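Local coordinates for protein endo-beta-mannanase (Rhizomucor miehei, PDB 4QP0) that probably hydrolyses internal beta-1,4-mannosidic linkages at random in mannans, galactomannans and glucomannans, as a secreted glycoside hydrolase of family 5, at residues A[217-222]-A[239-244]; A[107-112]-A[172-177]; A[202-207]-A[247-252]. All coordinates share one frame; numbering follows the deposited sequence.

Interaction 1: A[217-222]-A[239-244]; sequences VGDEGF and MDFDAI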
loop_
_atom_site.group_PDB
_atom_site.type_symbol
_atom_site.label_atom_id
_atom_site.label_comp_id
_atom_site.label_asym_id
_atom_site.label_seq_id
_atom_site.Cartn_x
_atom_site.Cartn_y
_atom_site.Cartn_z
ATOM N N VAL A 217 3.797 4.162 5.254
ATOM C CA VAL A 217 4.371 4.668 4.009
ATOM C C VAL A 217 3.837 3.903 2.812
ATOM O O VAL A 217 3.354 4.516 1.861
ATOM C CB VAL A 217 5.914 4.653 4.021
ATOM C CG1 VAL A 217 6.475 5.095 2.674
ATOM C CG2 VAL A 217 6.427 5.548 5.130
ATOM N N GLY A 218 3.918 2.571 2.875
ATOM C CA GLY A 218 3.573 1.702 1.750
ATOM C C GLY A 218 4.793 1.322 0.930
ATOM O O GLY A 218 4.668 0.976 -0.247
ATOM N N ASP A 219 5.973 1.396 1.547
ATOM C CA ASP A 219 7.244 1.096 0.873
ATOM C C ASP A 219 7.517 -0.395 0.809
ATOM O O ASP A 219 6.794 -1.192 1.413
ATOM C CB ASP A 219 8.423 1.819 1.544
ATOM C CG ASP A 219 8.713 1.324 2.971
ATOM O OD1 ASP A 219 7.807 1.376 3.844
ATOM O OD2 ASP A 219 9.874 0.914 3.232
ATOM N N GLU A 220 8.573 -0.760 0.085
ATOM C CA GLU A 220 8.973 -2.157 -0.070
ATOM C C GLU A 220 9.669 -2.705 1.175
ATOM O O GLU A 220 9.818 -3.929 1.324
ATOM C CB GLU A 220 9.863 -2.329 -1.302
ATOM C CG GLU A 220 9.100 -2.240 -2.610
ATOM C CD GLU A 220 9.930 -1.662 -3.743
ATOM O OE1 GLU A 220 10.419 -0.508 -3.621
ATOM O OE2 GLU A 220 10.079 -2.363 -4.768
ATOM N N GLY A 221 10.097 -1.798 2.053
ATOM C CA GLY A 221 10.704 -2.164 3.328
ATOM C C GLY A 221 12.211 -2.208 3.292
ATOM O O GLY A 221 12.839 -2.874 4.111
ATOM N N PHE A 222 12.792 -1.476 2.348
ATOM C CA PHE A 222 14.243 -1.438 2.179
ATOM C C PHE A 222 14.939 -0.776 3.363
ATOM O O PHE A 222 14.535 0.303 3.796
ATOM C CB PHE A 222 14.631 -0.773 0.845
ATOM C CG PHE A 222 14.119 -1.508 -0.381
ATOM C CD1 PHE A 222 13.778 -2.870 -0.324
ATOM C CD2 PHE A 222 13.987 -0.846 -1.598
ATOM C CE1 PHE A 222 13.304 -3.534 -1.447
ATOM C CE2 PHE A 222 13.527 -1.515 -2.727
ATOM C CZ PHE A 222 13.192 -2.860 -2.652
ATOM N N MET A 239 16.114 4.594 0.779
ATOM C CA MET A 239 15.071 4.382 1.789
ATOM C C MET A 239 15.657 3.794 3.063
ATOM O O MET A 239 16.686 3.127 3.031
ATOM C CB MET A 239 13.981 3.448 1.258
ATOM C CG MET A 239 13.206 4.002 0.081
ATOM S SD MET A 239 12.274 5.495 0.468
ATOM C CE MET A 239 10.912 4.814 1.411
ATOM N N ASP A 240 14.978 4.020 4.178
ATOM C CA ASP A 240 15.519 3.674 5.481
ATOM C C ASP A 240 14.382 3.195 6.353
ATOM O O ASP A 240 13.831 3.972 7.136
ATOM C CB ASP A 240 16.193 4.907 6.099
ATOM C CG ASP A 240 17.011 4.585 7.345
ATOM O OD1 ASP A 240 16.738 3.577 8.041
ATOM O OD2 ASP A 240 17.933 5.375 7.642
ATOM N N PHE A 241 14.033 1.919 6.216
ATOM C CA PHE A 241 12.939 1.321 6.987
ATOM C C PHE A 241 13.043 1.650 8.466
ATOM O O PHE A 241 12.046 2.006 9.082
ATOM C CB PHE A 241 12.903 -0.196 6.792
ATOM C CG PHE A 241 11.737 -0.879 7.464
ATOM C CD1 PHE A 241 10.505 -0.976 6.827
ATOM C CD2 PHE A 241 11.882 -1.465 8.721
ATOM C CE1 PHE A 241 9.435 -1.623 7.435
ATOM C CE2 PHE A 241 10.813 -2.127 9.335
ATOM C CZ PHE A 241 9.586 -2.203 8.690
ATOM N N ASP A 242 14.243 1.533 9.027
ATOM C CA ASP A 242 14.477 1.854 10.442
ATOM C C ASP A 242 14.083 3.290 10.801
ATOM O O ASP A 242 13.369 3.518 11.786
ATOM C CB ASP A 242 15.939 1.590 10.832
ATOM C CG ASP A 242 16.299 0.104 10.793
ATOM O OD1 ASP A 242 15.455 -0.741 11.175
ATOM O OD2 ASP A 242 17.437 -0.211 10.377
ATOM N N ALA A 243 14.533 4.254 10.000
ATOM C CA ALA A 243 14.239 5.653 10.285
ATOM C C ALA A 243 12.753 5.966 10.099
ATOM O O ALA A 243 12.221 6.869 10.756
ATOM C CB ALA A 243 15.108 6.586 9.440
ATOM N N ILE A 244 12.088 5.222 9.215
ATOM C CA ILE A 244 10.656 5.410 8.967
ATOM C C ILE A 244 9.844 4.911 10.157
ATOM O O ILE A 244 9.050 5.657 10.733
ATOM C CB ILE A 244 10.202 4.720 7.660
ATOM C CG1 ILE A 244 10.729 5.481 6.438
ATOM C CG2 ILE A 244 8.685 4.612 7.594
ATOM C CD1 ILE A 244 10.790 4.646 5.172
#
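G221 and F241 bring the two backbones closest, with CA atoms 5.5 Å apart, and beside them the carbonyl of F222 takes the N-H of F241 (N to O 3.0 Å, angle at the hydrogen 148°). The donor stands in the first turn of helix 241-245. D240 caps that turn: its OD1 receives A243 N from above the carboxylate plane, while the F222 carbonyl, on the neighbouring loop, serves another N-H of the same helix start.

CG of F241 is anti to the backbone N (chi1 -175°), and from there the ring brings CD1 to 3.7 Å from G221 CA, an oblique approach; D219 OD2 lies near the ring plane at the edge, 4.1 Å from CD1. That oxygen also accepts a weak bond from G221 N, which ties the carboxylate back to its own loop. From the other segment M239, bent at chi2 and chi3, curls its CE to 3.9 Å from D219 CB. At the far end V217 and I244 cross at about a right angle, and their CG2 methyls meet tightly at 3.5 Å. H278 adds an edge-to-face partner to F241, and W262 does the same for F222.

The result is a buried join within the long connection between strands 214-216 and 253-257 of the TIM barrel, holding the start of the loop that leaves the first strand against the short helix 241-245.

Interaction 2: A[107-112]-A[172-177]; sequences LNNNWE and IANEPR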
loop_
_atom_site.group_PDB
_atom_site.type_symbol
_atom_site.label_atom_id
_atom_site.label_comp_id
_atom_site.label_asym_id
_atom_site.label_seq_id
_atom_site.Cartn_x
_atom_site.Cartn_y
_atom_site.Cartn_z
ATOM N N LEU A 107 -2.004 6.672 -1.428
ATOM C CA LEU A 107 -2.374 8.004 -1.928
ATOM C C LEU A 107 -1.570 8.525 -3.118
ATOM O O LEU A 107 -1.888 9.581 -3.681
ATOM C CB LEU A 107 -2.344 9.018 -0.782
ATOM C CG LEU A 107 -3.453 8.895 0.264
ATOM C CD1 LEU A 107 -3.071 9.640 1.527
ATOM C CD2 LEU A 107 -4.795 9.384 -0.269
ATOM N N ASN A 108 -0.536 7.783 -3.497
ATOM C CA ASN A 108 0.364 8.161 -4.582
ATOM C C ASN A 108 1.162 6.923 -4.982
ATOM O O ASN A 108 1.037 5.871 -4.343
ATOM C CB ASN A 108 1.299 9.288 -4.130
ATOM C CG ASN A 108 1.703 10.217 -5.261
ATOM O OD1 ASN A 108 1.819 9.805 -6.417
ATOM N ND2 ASN A 108 1.931 11.485 -4.926
ATOM N N ASN A 109 1.966 7.040 -6.036
ATOM C CA ASN A 109 2.764 5.923 -6.542
ATOM C C ASN A 109 4.150 6.400 -6.968
ATOM O O ASN A 109 4.281 7.481 -7.553
ATOM C CB ASN A 109 2.050 5.271 -7.732
ATOM C CG ASN A 109 2.668 3.947 -8.144
ATOM O OD1 ASN A 109 3.428 3.343 -7.395
ATOM N ND2 ASN A 109 2.337 3.490 -9.345
ATOM N N ASN A 110 5.176 5.603 -6.673
ATOM C CA ASN A 110 6.540 5.892 -7.137
ATOM C C ASN A 110 6.653 5.772 -8.666
ATOM O O ASN A 110 7.224 6.651 -9.330
ATOM C CB ASN A 110 7.553 4.966 -6.449
ATOM C CG ASN A 110 8.997 5.405 -6.656
ATOM O OD1 ASN A 110 9.402 6.496 -6.242
ATOM N ND2 ASN A 110 9.789 4.543 -7.284
ATOM N N TRP A 111 6.073 4.695 -9.202
ATOM C CA TRP A 111 6.123 4.348 -10.626
ATOM C C TRP A 111 5.102 5.083 -11.465
ATOM O O TRP A 111 4.238 5.793 -10.939
ATOM C CB TRP A 111 5.978 2.823 -10.796
ATOM C CG TRP A 111 6.773 2.045 -9.774
ATOM C CD1 TRP A 111 6.284 1.227 -8.768
ATOM C CD2 TRP A 111 8.239 2.035 -9.591
ATOM N NE1 TRP A 111 7.304 0.714 -8.012
ATOM C CE2 TRP A 111 8.500 1.158 -8.446
ATOM C CE3 TRP A 111 9.320 2.644 -10.237
ATOM C CZ2 TRP A 111 9.788 0.906 -7.989
ATOM C CZ3 TRP A 111 10.615 2.383 -9.763
ATOM C CH2 TRP A 111 10.841 1.533 -8.666
ATOM N N GLU A 112 5.189 4.906 -12.785
ATOM C CA GLU A 112 4.336 5.626 -13.741
ATOM C C GLU A 112 2.935 5.001 -13.954
ATOM O O GLU A 112 2.152 5.495 -14.761
ATOM C CB GLU A 112 5.064 5.807 -15.091
ATOM C CG GLU A 112 5.330 4.504 -15.848
ATOM C CD GLU A 112 6.006 4.724 -17.187
ATOM N N ILE A 172 1.142 6.868 2.380
ATOM C CA ILE A 172 1.672 8.048 1.676
ATOM C C ILE A 172 1.851 7.817 0.170
ATOM O O ILE A 172 1.268 8.531 -0.650
ATOM C CB ILE A 172 3.017 8.514 2.289
ATOM C CG1 ILE A 172 2.809 9.010 3.727
ATOM C CG2 ILE A 172 3.660 9.591 1.417
ATOM C CD1 ILE A 172 4.084 9.127 4.541
ATOM N N ALA A 173 2.663 6.818 -0.180
ATOM C CA ALA A 173 2.950 6.494 -1.566
ATOM C C ALA A 173 3.343 5.034 -1.721
ATOM O O ALA A 173 3.845 4.411 -0.788
ATOM C CB ALA A 173 4.056 7.388 -2.096
ATOM N N ASN A 174 3.116 4.499 -2.913
ATOM C CA ASN A 174 3.496 3.135 -3.226
ATOM C C ASN A 174 4.972 3.039 -3.606
ATOM O O ASN A 174 5.433 3.706 -4.535
ATOM C CB ASN A 174 2.617 2.579 -4.341
ATOM C CG ASN A 174 2.874 1.122 -4.602
ATOM O OD1 ASN A 174 2.876 0.308 -3.674
ATOM N ND2 ASN A 174 3.092 0.775 -5.867
ATOM N N GLU A 175 5.701 2.229 -2.838
ATOM C CA GLU A 175 7.102 1.869 -3.089
ATOM C C GLU A 175 8.073 3.017 -3.401
ATOM O O GLU A 175 8.828 2.921 -4.366
ATOM C CB GLU A 175 7.181 0.798 -4.192
ATOM C CG GLU A 175 6.346 -0.445 -3.913
ATOM C CD GLU A 175 6.518 -1.525 -4.963
ATOM O OE1 GLU A 175 6.825 -1.195 -6.130
ATOM O OE2 GLU A 175 6.340 -2.712 -4.622
ATOM N N PRO A 176 8.091 4.084 -2.575
ATOM C CA PRO A 176 9.004 5.198 -2.864
ATOM C C PRO A 176 10.469 4.767 -2.923
ATOM O O PRO A 176 10.935 4.057 -2.030
ATOM C CB PRO A 176 8.796 6.147 -1.671
ATOM C CG PRO A 176 7.458 5.795 -1.134
ATOM C CD PRO A 176 7.329 4.316 -1.336
ATOM N N ARG A 177 11.164 5.155 -3.992
ATOM C CA ARG A 177 12.627 5.062 -4.075
ATOM C C ARG A 177 13.143 6.447 -4.454
ATOM O O ARG A 177 12.354 7.373 -4.622
ATOM C CB ARG A 177 13.082 4.035 -5.120
ATOM C CG ARG A 177 12.593 2.614 -4.899
ATOM C CD ARG A 177 13.305 1.647 -5.827
ATOM N NE ARG A 177 12.709 0.322 -5.758
ATOM C CZ ARG A 177 13.198 -0.767 -6.348
ATOM N NH1 ARG A 177 14.314 -0.710 -7.064
ATOM N NH2 ARG A 177 12.568 -1.925 -6.218
#
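N109 and N174 form a single beta bridge where two loops leave neighbouring parallel strands of the TIM barrel, and the second loop carries the Asn-Glu-Pro sequence familiar from glycoside hydrolase family 5. In relatives the glutamate of that sequence is the acid/base, so E175 probably has this role here.

Two backbone bonds make the bridge: N174 N gives to N108 O and N110 N gives to N174 O, both at 2.9 Å. The side chains of the pair lie side by side, pointing the same way, and N174 ND2 donates to N109 OD1 (3.0 Å), which it meets from above the carbonyl plane. The other ends are used as well, N174 OD1 by R53 NH2 and N109 ND2 by the carbonyl of D113.

N110 is gripped from several directions. Its OD1 accepts the backbone N-H of R177 at 3.2 Å, a nearly straight bond whose donor stands well above the amide plane, and also receives H129 NE2; ND2 is bound to V179 O and sits over one face of the W111 ring, towards its rim. R177 sends its NH2 into a salt bridge with E220. Its extended chain lays one guanidinium face, off centre, against W111 CH2, with NE 3.7 Å from that atom and near the plane of the indole.

E175 is fixed at both oxygens. OE2 pairs with H256 ND1, while W111 NE1 donates to OE1 at 2.7 Å, in the indole plane and nearly straight at 169°, with the ring and carboxylate planes 89° apart.

Interaction 3: A[202-207]-A[247-252]; sequences ISEYIK and LSSIDF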
loop_
_atom_site.group_PDB
_atom_site.type_symbol
_atom_site.label_atom_id
_atom_site.label_comp_id
_atom_site.label_asym_id
_atom_site.label_seq_id
_atom_site.Cartn_x
_atom_site.Cartn_y
_atom_site.Cartn_z
ATOM N N ILE A 202 4.822 14.700 5.462
ATOM C CA ILE A 202 3.598 14.223 4.817
ATOM C C ILE A 202 2.759 13.407 5.799
ATOM O O ILE A 202 1.549 13.606 5.898
ATOM C CB ILE A 202 3.887 13.412 3.532
ATOM C CG1 ILE A 202 4.513 14.310 2.447
ATOM C CG2 ILE A 202 2.627 12.732 3.009
ATOM C CD1 ILE A 202 3.673 15.496 2.018
ATOM N N SER A 203 3.396 12.511 6.544
ATOM C CA SER A 203 2.659 11.719 7.539
ATOM C C SER A 203 2.158 12.604 8.678
ATOM O O SER A 203 1.060 12.394 9.188
ATOM C CB SER A 203 3.481 10.532 8.066
ATOM O OG SER A 203 4.662 10.954 8.730
ATOM N N GLU A 204 2.952 13.606 9.059
ATOM C CA GLU A 204 2.497 14.603 10.030
ATOM C C GLU A 204 1.334 15.421 9.478
ATOM O O GLU A 204 0.370 15.679 10.193
ATOM C CB GLU A 204 3.639 15.500 10.518
ATOM C CG GLU A 204 4.470 14.862 11.628
ATOM C CD GLU A 204 5.787 15.584 11.907
ATOM O OE1 GLU A 204 6.058 16.643 11.285
ATOM O OE2 GLU A 204 6.563 15.079 12.755
ATOM N N TYR A 205 1.406 15.796 8.204
ATOM C CA TYR A 205 0.296 16.517 7.576
ATOM C C TYR A 205 -0.995 15.691 7.588
ATOM O O TYR A 205 -2.064 16.231 7.877
ATOM C CB TYR A 205 0.639 16.976 6.157
ATOM C CG TYR A 205 -0.475 17.770 5.497
ATOM C CD1 TYR A 205 -0.743 19.091 5.881
ATOM C CD2 TYR A 205 -1.268 17.200 4.494
ATOM C CE1 TYR A 205 -1.768 19.816 5.284
ATOM C CE2 TYR A 205 -2.294 17.916 3.891
ATOM C CZ TYR A 205 -2.537 19.223 4.286
ATOM O OH TYR A 205 -3.551 19.933 3.688
ATOM N N ILE A 206 -0.893 14.397 7.278
ATOM C CA ILE A 206 -2.042 13.491 7.400
ATOM C C ILE A 206 -2.546 13.470 8.845
ATOM O O ILE A 206 -3.749 13.603 9.080
ATOM C CB ILE A 206 -1.736 12.054 6.896
ATOM C CG1 ILE A 206 -1.478 12.061 5.387
ATOM C CG2 ILE A 206 -2.876 11.091 7.232
ATOM C CD1 ILE A 206 -0.933 10.756 4.845
ATOM N N LYS A 207 -1.637 13.344 9.809
ATOM C CA LYS A 207 -2.032 13.294 11.218
ATOM C C LYS A 207 -2.756 14.549 11.734
ATOM O O LYS A 207 -3.639 14.443 12.591
ATOM C CB LYS A 207 -0.837 12.948 12.114
ATOM C CG LYS A 207 -0.406 11.486 12.045
ATOM C CD LYS A 207 -1.432 10.538 12.661
ATOM C CE LYS A 207 -0.888 9.121 12.699
ATOM N NZ LYS A 207 -1.681 8.245 13.597
ATOM N N LEU A 247 9.648 7.080 13.301
ATOM C CA LEU A 247 8.820 8.288 13.308
ATOM C C LEU A 247 7.523 8.041 14.073
ATOM O O LEU A 247 6.824 7.046 13.833
ATOM C CB LEU A 247 8.487 8.737 11.879
ATOM C CG LEU A 247 9.601 9.128 10.905
ATOM C CD1 LEU A 247 9.021 9.347 9.511
ATOM C CD2 LEU A 247 10.332 10.370 11.386
ATOM N N SER A 248 7.204 8.955 14.987
ATOM C CA SER A 248 5.995 8.856 15.809
ATOM C C SER A 248 4.748 9.080 14.959
ATOM O O SER A 248 3.639 8.721 15.353
ATOM C CB SER A 248 6.049 9.869 16.953
ATOM O OG SER A 248 6.387 11.153 16.456
ATOM N N SER A 249 4.951 9.658 13.780
ATOM C CA SER A 249 3.881 9.935 12.835
ATOM C C SER A 249 3.484 8.725 11.973
ATOM O O SER A 249 2.518 8.794 11.213
ATOM C CB SER A 249 4.316 11.080 11.930
ATOM O OG SER A 249 3.201 11.664 11.300
ATOM N N ILE A 250 4.245 7.637 12.086
ATOM C CA ILE A 250 4.007 6.391 11.343
ATOM C C ILE A 250 3.559 5.307 12.324
ATOM O O ILE A 250 4.305 4.940 13.234
ATOM C CB ILE A 250 5.291 5.922 10.608
ATOM C CG1 ILE A 250 5.851 7.023 9.682
ATOM C CG2 ILE A 250 5.048 4.617 9.862
ATOM C CD1 ILE A 250 5.155 7.170 8.341
ATOM N N ASP A 251 2.352 4.787 12.137
ATOM C CA ASP A 251 1.772 3.832 13.095
ATOM C C ASP A 251 2.189 2.386 12.879
ATOM O O ASP A 251 2.348 1.639 13.843
ATOM C CB ASP A 251 0.249 3.926 13.098
ATOM C CG ASP A 251 -0.243 5.319 13.432
ATOM O OD1 ASP A 251 0.119 5.848 14.511
ATOM O OD2 ASP A 251 -0.993 5.881 12.611
ATOM N N PHE A 252 2.335 1.990 11.617
ATOM C CA PHE A 252 2.848 0.665 11.277
ATOM C C PHE A 252 3.820 0.713 10.095
ATOM O O PHE A 252 3.803 1.654 9.296
ATOM C CB PHE A 252 1.707 -0.336 11.034
ATOM C CG PHE A 252 0.849 -0.018 9.840
ATOM C CD1 PHE A 252 1.136 -0.564 8.598
ATOM C CD2 PHE A 252 -0.265 0.810 9.964
ATOM C CE1 PHE A 252 0.345 -0.271 7.498
ATOM C CE2 PHE A 252 -1.063 1.103 8.865
ATOM C CZ PHE A 252 -0.756 0.563 7.631
HETATM O O HOH W 1 7.000 12.067 12.914
#
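Paired polar groups carry this contact, in which S203, E204 and K207 on one side of helix 192-209 meet S249 and D251 in the loop that leads into strand 253-257 of the TIM barrel. The loop folds as a type I turn from L247 to I250, closed by I250 N on L247 O, and this presents S249 to the helix.

S249 OG, anti to its own backbone N (chi1 -161°), lies against the S203-E204 peptide of the helix and donates a weak bond to S203 OG at 3.0 Å. S203 OG holds the crowded position between its backbone N and carbonyl carbon (chi1 62°), where it is also bonded to the carbonyls of I199 and K200, one turn back. Alongside, E204 CG lies 3.5 Å from S249 OG. The end of E204 is linked to the loop through a water that donates to OE2 and accepts, weakly, from S249 N; K200 forms a salt bridge with the same OE2. I250 CD1 adds an apolar touch, 3.8 Å from S203 CB.

Charge closes the far end. K207, bent at chi2, passes S249 and meets D251 tip to tip in a salt bridge. D251 OD2 also accepts V215 N, so the salt bridge is tied to strand 214-216 as well. K207 NZ approaches D251 OD2 on the syn lone pair, the side of the other oxygen, at 2.7 Å.

How the interactions relate
Followed from the N terminus, the chain first closes interaction 2, where 172-177 returns to 107-112 after helices 116-124 and 136-151 and strand 167-171. It then enters helix 192-209, which opens interaction 3. Before that contact closes at 247-252, the chain runs through strand 214-216 and completes interaction 1, which is therefore enclosed by interaction 3; interaction 2 stands ahead of both, and none cross. The three contacts also touch: the 217-222 loop meets 172-177 through G218 O and E175 N, I172 packs on I202 and S203, and V217 meets I250. Successive strands, helices 192-209 and 241-245 and their loops are thus joined in one sector of the barrel.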